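Local coordinates for protein inactive glucansucrase (Lactobacillus reuteri, PDB 5JBD) that is an inactive glucansucrase, a calcium-containing member of glycosyl hydrolase family 70 built around a TIM-barrel type fold, at residues 78-82 / 83-87; 86-89 / 90-94; 668-671 / 672-676; 728-731 / 732-736. All blocks are in the same frame, centred on the assembly; numbering follows the deposited sequence.

Contact 1 (78-82 / 83-87)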
loop_
_atom_site.group_PDB
_atom_site.type_symbol
_atom_site.label_atom_id
_atom_site.label_comp_id
_atom_site.label_asym_id
_atom_site.label_seq_id
_atom_site.Cartn_x
_atom_site.Cartn_y
_atom_site.Cartn_z
ATOM N N ASP A 78 -20.847 22.683 30.514
ATOM C CA ASP A 78 -20.474 21.798 31.609
ATOM C C ASP A 78 -20.907 20.373 31.286
ATOM O O ASP A 78 -21.962 19.923 31.718
ATOM C CB ASP A 78 -21.086 22.276 32.922
ATOM C CG ASP A 78 -20.670 23.685 33.283
ATOM O OD1 ASP A 78 -19.465 23.990 33.198
ATOM O OD2 ASP A 78 -21.549 24.503 33.639
ATOM N N TRP A 79 -20.080 19.690 30.509
ATOM C CA TRP A 79 -20.297 18.302 30.176
ATOM C C TRP A 79 -19.473 17.415 31.106
ATOM O O TRP A 79 -18.475 17.854 31.672
ATOM C CB TRP A 79 -19.955 18.055 28.709
ATOM C CG TRP A 79 -20.935 18.693 27.769
ATOM C CD1 TRP A 79 -21.268 20.025 27.700
ATOM C CD2 TRP A 79 -21.717 18.040 26.772
ATOM N NE1 TRP A 79 -22.205 20.228 26.724
ATOM C CE2 TRP A 79 -22.505 19.029 26.143
ATOM C CE3 TRP A 79 -21.845 16.715 26.357
ATOM C CZ2 TRP A 79 -23.401 18.731 25.120
ATOM C CZ3 TRP A 79 -22.726 16.422 25.348
ATOM C CH2 TRP A 79 -23.485 17.424 24.723
ATOM N N ARG A 80 -19.926 16.178 31.280
ATOM C CA ARG A 80 -19.248 15.201 32.108
ATOM C C ARG A 80 -19.148 13.870 31.378
ATOM O O ARG A 80 -19.993 13.555 30.538
ATOM C CB ARG A 80 -19.985 15.006 33.442
ATOM C CG ARG A 80 -20.079 16.234 34.337
ATOM C CD ARG A 80 -18.720 16.661 34.864
ATOM N NE ARG A 80 -18.780 17.822 35.749
ATOM C CZ ARG A 80 -18.682 19.100 35.371
ATOM N NH1 ARG A 80 -18.528 19.451 34.094
ATOM N NH2 ARG A 80 -18.750 20.053 36.291
ATOM N N PRO A 81 -18.100 13.082 31.686
ATOM C CA PRO A 81 -17.947 11.771 31.085
ATOM C C PRO A 81 -18.999 10.801 31.609
ATOM O O PRO A 81 -19.289 10.776 32.827
ATOM C CB PRO A 81 -16.544 11.351 31.524
ATOM C CG PRO A 81 -16.346 12.047 32.817
ATOM C CD PRO A 81 -17.015 13.369 32.650
ATOM N N LEU A 82 -19.568 10.021 30.695
ATOM C CA LEU A 82 -20.575 9.018 31.046
ATOM C C LEU A 82 -20.049 8.001 32.075
ATOM O O LEU A 82 -20.816 7.522 32.924
ATOM C CB LEU A 82 -21.118 8.329 29.789
ATOM C CG LEU A 82 -22.096 9.149 28.928
ATOM C CD1 LEU A 82 -22.232 8.595 27.513
ATOM C CD2 LEU A 82 -23.456 9.230 29.600
ATOM N N LEU A 83 -18.740 7.716 32.044
ATOM C CA LEU A 83 -18.128 6.748 32.972
ATOM C C LEU A 83 -18.100 7.149 34.440
ATOM O O LEU A 83 -17.750 6.317 35.278
ATOM C CB LEU A 83 -16.706 6.361 32.517
ATOM C CG LEU A 83 -16.696 5.283 31.436
ATOM C CD1 LEU A 83 -15.349 5.273 30.717
ATOM C CD2 LEU A 83 -17.057 3.908 31.996
ATOM N N MET A 84 -18.434 8.401 34.756
ATOM C CA MET A 84 -18.721 8.809 36.144
ATOM C C MET A 84 -20.070 8.292 36.663
ATOM O O MET A 84 -20.276 8.262 37.890
ATOM C CB MET A 84 -18.752 10.342 36.269
ATOM C CG MET A 84 -17.395 10.989 36.370
ATOM S SD MET A 84 -17.538 12.770 36.227
ATOM C CE MET A 84 -18.301 13.208 37.790
ATOM N N TYR A 85 -20.986 7.966 35.738
ATOM C CA TYR A 85 -22.383 7.618 36.052
ATOM C C TYR A 85 -22.833 6.220 35.619
ATOM O O TYR A 85 -23.721 5.655 36.263
ATOM C CB TYR A 85 -23.332 8.618 35.382
ATOM C CG TYR A 85 -23.153 10.055 35.820
ATOM C CD1 TYR A 85 -23.858 10.579 36.902
ATOM C CD2 TYR A 85 -22.298 10.904 35.127
ATOM C CE1 TYR A 85 -23.701 11.908 37.279
ATOM C CE2 TYR A 85 -22.130 12.235 35.501
ATOM C CZ TYR A 85 -22.836 12.733 36.573
ATOM O OH TYR A 85 -22.665 14.044 36.970
ATOM N N ILE A 86 -22.285 5.689 34.513
ATOM C CA ILE A 86 -22.689 4.386 33.972
ATOM C C ILE A 86 -21.490 3.519 33.608
ATOM O O ILE A 86 -20.419 4.030 33.262
ATOM C CB ILE A 86 -23.607 4.516 32.730
ATOM C CG1 ILE A 86 -22.919 5.264 31.579
ATOM C CG2 ILE A 86 -24.897 5.230 33.099
ATOM C CD1 ILE A 86 -23.690 5.211 30.280
ATOM N N TRP A 87 -21.691 2.200 33.683
ATOM C CA TRP A 87 -20.643 1.198 33.419
ATOM C C TRP A 87 -21.271 -0.039 32.769
ATOM O O TRP A 87 -22.452 -0.308 32.979
ATOM C CB TRP A 87 -19.934 0.796 34.718
ATOM C CG TRP A 87 -19.456 1.984 35.485
ATOM C CD1 TRP A 87 -18.254 2.592 35.365
ATOM C CD2 TRP A 87 -20.195 2.736 36.450
ATOM N NE1 TRP A 87 -18.180 3.668 36.204
ATOM C CE2 TRP A 87 -19.360 3.783 36.886
ATOM C CE3 TRP A 87 -21.480 2.627 36.985
ATOM C CZ2 TRP A 87 -19.766 4.726 37.833
ATOM C CZ3 TRP A 87 -21.890 3.558 37.939
ATOM C CH2 TRP A 87 -21.030 4.596 38.357
#
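The Met84 side chain lies obliquely over the ring of Pro81, its sulfur SD 3.7 Å from Pro81 CD and equally near Pro81 CG. Met84 stays extended through chi2 and bends only at the last torsion (chi3 71°). Underneath, Met84 N gives a hydrogen bond of 3.2 Å to Pro81 O. Here the chain leaves strand 80-81, which pairs antiparallel with strand 58-59, and winds through a short 3-10 turn before helix 90-101. Leu82 O is gripped twice: Tyr85 N binds it at 2.9 Å, 46° out of the carbonyl plane, while Ile86 N approaches almost head-on at 2.8 Å. The side chains of Leu82 and Ile86 lie side by side, pointing the same way, with Leu82 CB 4.0 Å from Ile86 CG1. The Tyr85 ring offers its edge to the turn: CE2 comes within 4.1 Å of Arg80 CB, and CD2 lies near Pro81 O. Its ring also meets Tyr59 edge-to-face. Farther out, the guanidinium of Arg80 folds back so that NH1 donates to Trp79 O at 2.9 Å, while NE makes a salt bridge with Glu141 on helix 126-147.

Contact 2 (86-89 / 90-94)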
loop_
_atom_site.group_PDB
_atom_site.type_symbol
_atom_site.label_atom_id
_atom_site.label_comp_id
_atom_site.label_asym_id
_atom_site.label_seq_id
_atom_site.Cartn_x
_atom_site.Cartn_y
_atom_site.Cartn_z
ATOM N N ILE A 86 -22.285 5.689 34.513
ATOM C CA ILE A 86 -22.689 4.386 33.972
ATOM C C ILE A 86 -21.490 3.519 33.608
ATOM O O ILE A 86 -20.419 4.030 33.262
ATOM C CB ILE A 86 -23.607 4.516 32.730
ATOM C CG1 ILE A 86 -22.919 5.264 31.579
ATOM C CG2 ILE A 86 -24.897 5.230 33.099
ATOM C CD1 ILE A 86 -23.690 5.211 30.280
ATOM N N TRP A 87 -21.691 2.200 33.683
ATOM C CA TRP A 87 -20.643 1.198 33.419
ATOM C C TRP A 87 -21.271 -0.039 32.769
ATOM O O TRP A 87 -22.452 -0.308 32.979
ATOM C CB TRP A 87 -19.934 0.796 34.718
ATOM C CG TRP A 87 -19.456 1.984 35.485
ATOM C CD1 TRP A 87 -18.254 2.592 35.365
ATOM C CD2 TRP A 87 -20.195 2.736 36.450
ATOM N NE1 TRP A 87 -18.180 3.668 36.204
ATOM C CE2 TRP A 87 -19.360 3.783 36.886
ATOM C CE3 TRP A 87 -21.480 2.627 36.985
ATOM C CZ2 TRP A 87 -19.766 4.726 37.833
ATOM C CZ3 TRP A 87 -21.890 3.558 37.939
ATOM C CH2 TRP A 87 -21.030 4.596 38.357
ATOM N N PRO A 88 -20.488 -0.786 31.965
ATOM C CA PRO A 88 -20.995 -2.042 31.395
ATOM C C PRO A 88 -21.293 -3.139 32.421
ATOM O O PRO A 88 -22.058 -4.052 32.111
ATOM C CB PRO A 88 -19.877 -2.489 30.447
ATOM C CG PRO A 88 -18.653 -1.766 30.898
ATOM C CD PRO A 88 -19.115 -0.484 31.523
ATOM N N SER A 89 -20.703 -3.054 33.616
ATOM C CA SER A 89 -20.921 -4.055 34.666
ATOM C C SER A 89 -20.518 -3.551 36.039
ATOM O O SER A 89 -19.834 -2.529 36.163
ATOM C CB SER A 89 -20.096 -5.311 34.354
ATOM O OG SER A 89 -18.705 -5.016 34.401
ATOM N N LYS A 90 -20.948 -4.277 37.070
ATOM C CA LYS A 90 -20.509 -4.033 38.454
ATOM C C LYS A 90 -18.980 -4.117 38.576
ATOM O O LYS A 90 -18.353 -3.323 39.296
ATOM C CB LYS A 90 -21.144 -5.043 39.418
ATOM C CG LYS A 90 -22.518 -4.667 39.949
ATOM C CD LYS A 90 -23.015 -5.698 40.939
ATOM C CE LYS A 90 -24.544 -6.003 40.827
ATOM N NZ LYS A 90 -25.422 -4.805 40.700
ATOM N N ASP A 91 -18.402 -5.082 37.865
ATOM C CA ASP A 91 -16.952 -5.279 37.810
ATOM C C ASP A 91 -16.235 -3.969 37.432
ATOM O O ASP A 91 -15.358 -3.506 38.154
ATOM C CB ASP A 91 -16.630 -6.409 36.803
ATOM C CG ASP A 91 -15.135 -6.732 36.695
ATOM O OD1 ASP A 91 -14.368 -6.495 37.655
ATOM O OD2 ASP A 91 -14.736 -7.249 35.631
ATOM N N VAL A 92 -16.650 -3.379 36.317
ATOM C CA VAL A 92 -16.015 -2.170 35.774
ATOM C C VAL A 92 -16.315 -0.944 36.648
ATOM O O VAL A 92 -15.462 -0.075 36.810
ATOM C CB VAL A 92 -16.409 -1.944 34.283
ATOM C CG1 VAL A 92 -15.821 -0.643 33.732
ATOM C CG2 VAL A 92 -15.946 -3.130 33.432
ATOM N N GLN A 93 -17.508 -0.898 37.238
ATOM C CA GLN A 93 -17.855 0.142 38.198
ATOM C C GLN A 93 -16.874 0.139 39.367
ATOM O O GLN A 93 -16.342 1.188 39.750
ATOM C CB GLN A 93 -19.298 -0.046 38.698
ATOM C CG GLN A 93 -19.791 1.006 39.694
ATOM C CD GLN A 93 -21.193 0.729 40.210
ATOM O OE1 GLN A 93 -21.693 -0.373 40.079
ATOM N NE2 GLN A 93 -21.826 1.734 40.801
ATOM N N ALA A 94 -16.643 -1.039 39.938
ATOM C CA ALA A 94 -15.705 -1.173 41.053
ATOM C C ALA A 94 -14.292 -0.810 40.600
ATOM O O ALA A 94 -13.575 -0.141 41.342
ATOM C CB ALA A 94 -15.753 -2.574 41.649
#
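The indole of Trp87 carries Gln93 across one face: Gln93 CG sits 3.6 Å from the centroid of the six-membered ring, only 13° off its normal, a clear CH-pi contact. The Gln93 amide continues over the same ring, its plane turned 20° from the indole, and NE2 ends 3.4 Å from Trp87 CZ3. Val92 O approaches the indole obliquely, and the ring of Phe96 meets it at a steeper tilt. This is the N-terminal cap of helix 90-101, with Ser89 as the N-cap residue. Ser89 OG is held between its own backbone N and carbonyl carbon (chi1 65°), which turns it toward the first helical turn; there it accepts a hydrogen bond of 3.3 Å from Val92 N, an amide in the first turn of the helix. Ser89 O then takes Gln93 N at 3.0 Å, starting the regular helical bonding. Pro88, just before the cap, crosses Val92 of the first turn at about a right angle, with Pro88 CG 4.0 Å from Val92 CG2. Gln93 leaves the helix with CG anti to the backbone N and the rest of the chain extended, which lays its methylenes along the indole; both Trp87 and Gln93 also touch Ala133 on helix 126-147. The same Ser89 OG that caps Val92 N lies 3.5 Å from Asp91 CB.

Contact 3 (668-671 / 672-676)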
loop_
_atom_site.group_PDB
_atom_site.type_symbol
_atom_site.label_atom_id
_atom_site.label_comp_id
_atom_site.label_asym_id
_atom_site.label_seq_id
_atom_site.Cartn_x
_atom_site.Cartn_y
_atom_site.Cartn_z
ATOM N N ASN A 668 13.565 21.183 -1.917
ATOM C CA ASN A 668 13.751 19.736 -1.689
ATOM C C ASN A 668 12.474 18.887 -1.830
ATOM O O ASN A 668 12.537 17.666 -1.655
ATOM C CB ASN A 668 14.404 19.476 -0.316
ATOM C CG ASN A 668 15.895 19.787 -0.295
ATOM O OD1 ASN A 668 16.525 19.989 -1.329
ATOM N ND2 ASN A 668 16.464 19.827 0.898
ATOM N N HIS A 669 11.331 19.510 -2.136
ATOM C CA HIS A 669 10.132 18.761 -2.503
ATOM C C HIS A 669 10.483 17.838 -3.660
ATOM O O HIS A 669 11.044 18.279 -4.657
ATOM C CB HIS A 669 9.001 19.690 -2.957
ATOM C CG HIS A 669 8.346 20.459 -1.849
ATOM N ND1 HIS A 669 7.211 21.216 -2.049
ATOM C CD2 HIS A 669 8.658 20.590 -0.538
ATOM C CE1 HIS A 669 6.841 21.766 -0.908
ATOM N NE2 HIS A 669 7.703 21.398 0.026
ATOM N N ALA A 670 10.145 16.564 -3.532
ATOM C CA ALA A 670 10.439 15.601 -4.596
ATOM C C ALA A 670 9.929 16.099 -5.956
ATOM O O ALA A 670 10.628 15.960 -6.961
ATOM C CB ALA A 670 9.847 14.234 -4.260
ATOM N N TYR A 671 8.744 16.723 -5.984
ATOM C CA TYR A 671 8.196 17.213 -7.251
ATOM C C TYR A 671 9.140 18.201 -7.923
ATOM O O TYR A 671 9.384 18.101 -9.124
ATOM C CB TYR A 671 6.790 17.818 -7.079
ATOM C CG TYR A 671 5.682 16.832 -6.685
ATOM C CD1 TYR A 671 5.731 15.485 -7.047
ATOM C CD2 TYR A 671 4.597 17.257 -5.930
ATOM C CE1 TYR A 671 4.741 14.594 -6.658
ATOM C CE2 TYR A 671 3.593 16.381 -5.553
ATOM C CZ TYR A 671 3.667 15.037 -5.939
ATOM O OH TYR A 671 2.691 14.156 -5.566
ATOM N N ASN A 672 9.717 19.112 -7.144
ATOM C CA ASN A 672 10.634 20.112 -7.698
ATOM C C ASN A 672 11.971 19.522 -8.124
ATOM O O ASN A 672 12.512 19.884 -9.176
ATOM C CB ASN A 672 10.814 21.277 -6.712
ATOM C CG ASN A 672 9.505 22.026 -6.464
ATOM O OD1 ASN A 672 8.611 22.033 -7.324
ATOM N ND2 ASN A 672 9.364 22.617 -5.292
ATOM N N VAL A 673 12.497 18.614 -7.309
ATOM C CA VAL A 673 13.743 17.914 -7.647
ATOM C C VAL A 673 13.556 17.094 -8.931
ATOM O O VAL A 673 14.410 17.136 -9.820
ATOM C CB VAL A 673 14.244 17.029 -6.474
ATOM C CG1 VAL A 673 15.515 16.279 -6.866
ATOM C CG2 VAL A 673 14.471 17.882 -5.230
ATOM N N ILE A 674 12.426 16.396 -9.055
ATOM C CA ILE A 674 12.135 15.586 -10.262
ATOM C C ILE A 674 12.091 16.467 -11.524
ATOM O O ILE A 674 12.735 16.147 -12.532
ATOM C CB ILE A 674 10.841 14.747 -10.098
ATOM C CG1 ILE A 674 11.038 13.656 -9.044
ATOM C CG2 ILE A 674 10.410 14.107 -11.419
ATOM C CD1 ILE A 674 9.766 13.091 -8.443
ATOM N N ALA A 675 11.346 17.572 -11.454
ATOM C CA ALA A 675 11.242 18.533 -12.570
ATOM C C ALA A 675 12.609 19.036 -13.019
ATOM O O ALA A 675 12.921 19.019 -14.211
ATOM C CB ALA A 675 10.368 19.714 -12.172
ATOM N N LYS A 676 13.430 19.445 -12.049
ATOM C CA LYS A 676 14.784 19.929 -12.334
ATOM C C LYS A 676 15.656 18.863 -13.039
ATOM O O LYS A 676 16.493 19.194 -13.882
ATOM C CB LYS A 676 15.446 20.387 -11.030
ATOM C CG LYS A 676 16.754 21.141 -11.195
ATOM C CD LYS A 676 17.336 21.508 -9.830
ATOM C CE LYS A 676 18.838 21.762 -9.877
ATOM N NZ LYS A 676 19.158 23.198 -10.104
#
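From His669 onward the backbone turns into helix 670-676, and His669 O starts it by taking Val673 N at 3.0 Å, along with a weak bond from Asn672 N. His669 is the N-cap residue. Its imidazole and the Asn672 amide lie side by side and point the same way, their planes 14° apart; Asn672 ND2 is 3.8 Å from His669 CB. Both polar ends look beyond the helix: His669 ND1 pairs with Glu729 OE1, while Asn672 ND2 serves Val666 O and Glu729 OE2. One carboxylate thus holds the imidazole and the amide together, probably favouring a protonated ND1. In the next turn Ile674 N binds Ala670 O at 2.8 Å, and the Ile674 side chain folds back over that same carbonyl. With CG1 anti to its own carbonyl carbon (chi1 -68°), CG1 comes within 3.1 Å of Ala670 O, a tight fit, and CD1 stays 4.3 Å from Ala670 CB. Tyr671 points off the helix, packing on Leu730 of helix 727-739 and Met691 of strand 688-691. Ahead of the cap, Val673 CG2 reaches back to 4.1 Å from Asn668 CA.

Contact 4 (728-731 / 732-736)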
loop_
_atom_site.group_PDB
_atom_site.type_symbol
_atom_site.label_atom_id
_atom_site.label_comp_id
_atom_site.label_asym_id
_atom_site.label_seq_id
_atom_site.Cartn_x
_atom_site.Cartn_y
_atom_site.Cartn_z
ATOM N N GLU A 728 0.031 21.876 -7.602
ATOM C CA GLU A 728 0.573 22.760 -8.640
ATOM C C GLU A 728 1.963 22.293 -9.059
ATOM O O GLU A 728 2.296 22.261 -10.243
ATOM C CB GLU A 728 0.682 24.221 -8.162
ATOM C CG GLU A 728 0.578 25.219 -9.271
ATOM C CD GLU A 728 0.640 26.657 -8.780
ATOM O OE1 GLU A 728 -0.179 27.063 -7.922
ATOM O OE2 GLU A 728 1.517 27.381 -9.263
ATOM N N GLU A 729 2.780 21.958 -8.070
ATOM C CA GLU A 729 4.121 21.419 -8.332
ATOM C C GLU A 729 4.047 20.093 -9.119
ATOM O O GLU A 729 4.740 19.928 -10.120
ATOM C CB GLU A 729 4.885 21.251 -7.022
ATOM C CG GLU A 729 5.419 22.563 -6.450
ATOM C CD GLU A 729 5.935 22.448 -5.030
ATOM O OE1 GLU A 729 5.655 21.423 -4.352
ATOM O OE2 GLU A 729 6.618 23.402 -4.572
ATOM N N LEU A 730 3.170 19.187 -8.680
ATOM C CA LEU A 730 2.934 17.919 -9.380
ATOM C C LEU A 730 2.622 18.134 -10.870
ATOM O O LEU A 730 3.236 17.508 -11.742
ATOM C CB LEU A 730 1.800 17.125 -8.721
ATOM C CG LEU A 730 1.341 15.832 -9.424
ATOM C CD1 LEU A 730 2.500 14.873 -9.645
ATOM C CD2 LEU A 730 0.257 15.142 -8.622
ATOM N N ALA A 731 1.683 19.030 -11.162
ATOM C CA ALA A 731 1.315 19.296 -12.557
ATOM C C ALA A 731 2.479 19.838 -13.392
ATOM O O ALA A 731 2.651 19.439 -14.551
ATOM C CB ALA A 731 0.128 20.245 -12.632
ATOM N N ASN A 732 3.270 20.749 -12.814
ATOM C CA ASN A 732 4.473 21.249 -13.489
ATOM C C ASN A 732 5.519 20.151 -13.668
ATOM O O ASN A 732 6.183 20.103 -14.696
ATOM C CB ASN A 732 5.090 22.429 -12.728
ATOM C CG ASN A 732 4.345 23.731 -12.965
ATOM O OD1 ASN A 732 3.787 23.985 -14.052
ATOM N ND2 ASN A 732 4.330 24.565 -11.955
ATOM N N THR A 733 5.635 19.260 -12.679
ATOM C CA THR A 733 6.560 18.126 -12.763
ATOM C C THR A 733 6.165 17.155 -13.878
ATOM O O THR A 733 7.017 16.728 -14.661
ATOM C CB THR A 733 6.661 17.396 -11.406
ATOM O OG1 THR A 733 7.081 18.337 -10.409
ATOM C CG2 THR A 733 7.655 16.241 -11.465
ATOM N N ILE A 734 4.870 16.841 -13.973
ATOM C CA ILE A 734 4.381 15.968 -15.050
ATOM C C ILE A 734 4.698 16.586 -16.418
ATOM O O ILE A 734 5.161 15.886 -17.331
ATOM C CB ILE A 734 2.879 15.661 -14.902
ATOM C CG1 ILE A 734 2.652 14.801 -13.659
ATOM C CG2 ILE A 734 2.348 14.930 -16.140
ATOM C CD1 ILE A 734 1.219 14.720 -13.208
ATOM N N ALA A 735 4.466 17.890 -16.546
ATOM C CA ALA A 735 4.746 18.616 -17.802
ATOM C C ALA A 735 6.229 18.585 -18.160
ATOM O O ALA A 735 6.584 18.400 -19.329
ATOM C CB ALA A 735 4.260 20.049 -17.715
ATOM N N ALA A 736 7.084 18.760 -17.149
ATOM C CA ALA A 736 8.536 18.679 -17.347
ATOM C C ALA A 736 8.979 17.288 -17.824
ATOM O O ALA A 736 9.798 17.179 -18.733
ATOM C CB ALA A 736 9.276 19.070 -16.072
#
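Leu730 sends CG out anti to its backbone N (chi1 174°), while Ile734 holds CG1 beside its own N (chi1 -67°), and these two settings bring the branches together one turn apart. Leu730 CD1 and Ile734 CD1 meet at 3.8 Å, the side chains crossing at a slant. Beneath them Ile734 N binds Leu730 O at 2.8 Å, and Ile734 CG1 lies 3.4 Å from the same oxygen. On the neighbouring flank, the Thr733 hydroxyl tips back along the helix: OG1 lies 2.8 Å from Glu729 O and also hydrogen-bonds with Tyr671 O of helix 670-676. The Glu729 carbonyl already accepts Thr733 N at 2.8 Å. The Glu729 carboxylate reaches across to the start of helix 670-676; besides the donors on that helix and its N-cap, it accepts from Ser726 N on OE1, so several donors fix its rotation and should help to stabilise its negative charge. Asn732 lies on an exposed flank, with ND2 3.5 Å from Glu728 O, and turns OD1 to Asn272 ND2. Asn732 N itself binds Glu728 O at 3.1 Å, and Ala735 N repeats the step to Ala731 O. The i to i+4 bonds are those of a regular alpha-helix. Helix 727-739 has Leu730 and Ile734 buried and Glu728 and Asn732 exposed, and it packs against helix 670-676 and leads into strand 743-748 of the parallel barrel sheet.

Overall arrangement
From the N terminus, contact 1 closes the turn that follows strand 80-81, and contact 2 takes over from it to begin helix 90-101; their centres are 12 Å apart, and both pack against helix 126-147. Contacts 3 and 4 come much later in the chain and lie far off, with the centres of contacts 2 and 4 about 58 Å apart on opposite sides of the molecule's centre. All four are local; contacts 1 and 2 overlap at Ile86 and Trp87, the others follow in series, and none encloses another. Contacts 3 and 4 touch directly: helix 670-676 packs on barrel strand 688-691, and helix 727-739 leads into barrel strand 743-748.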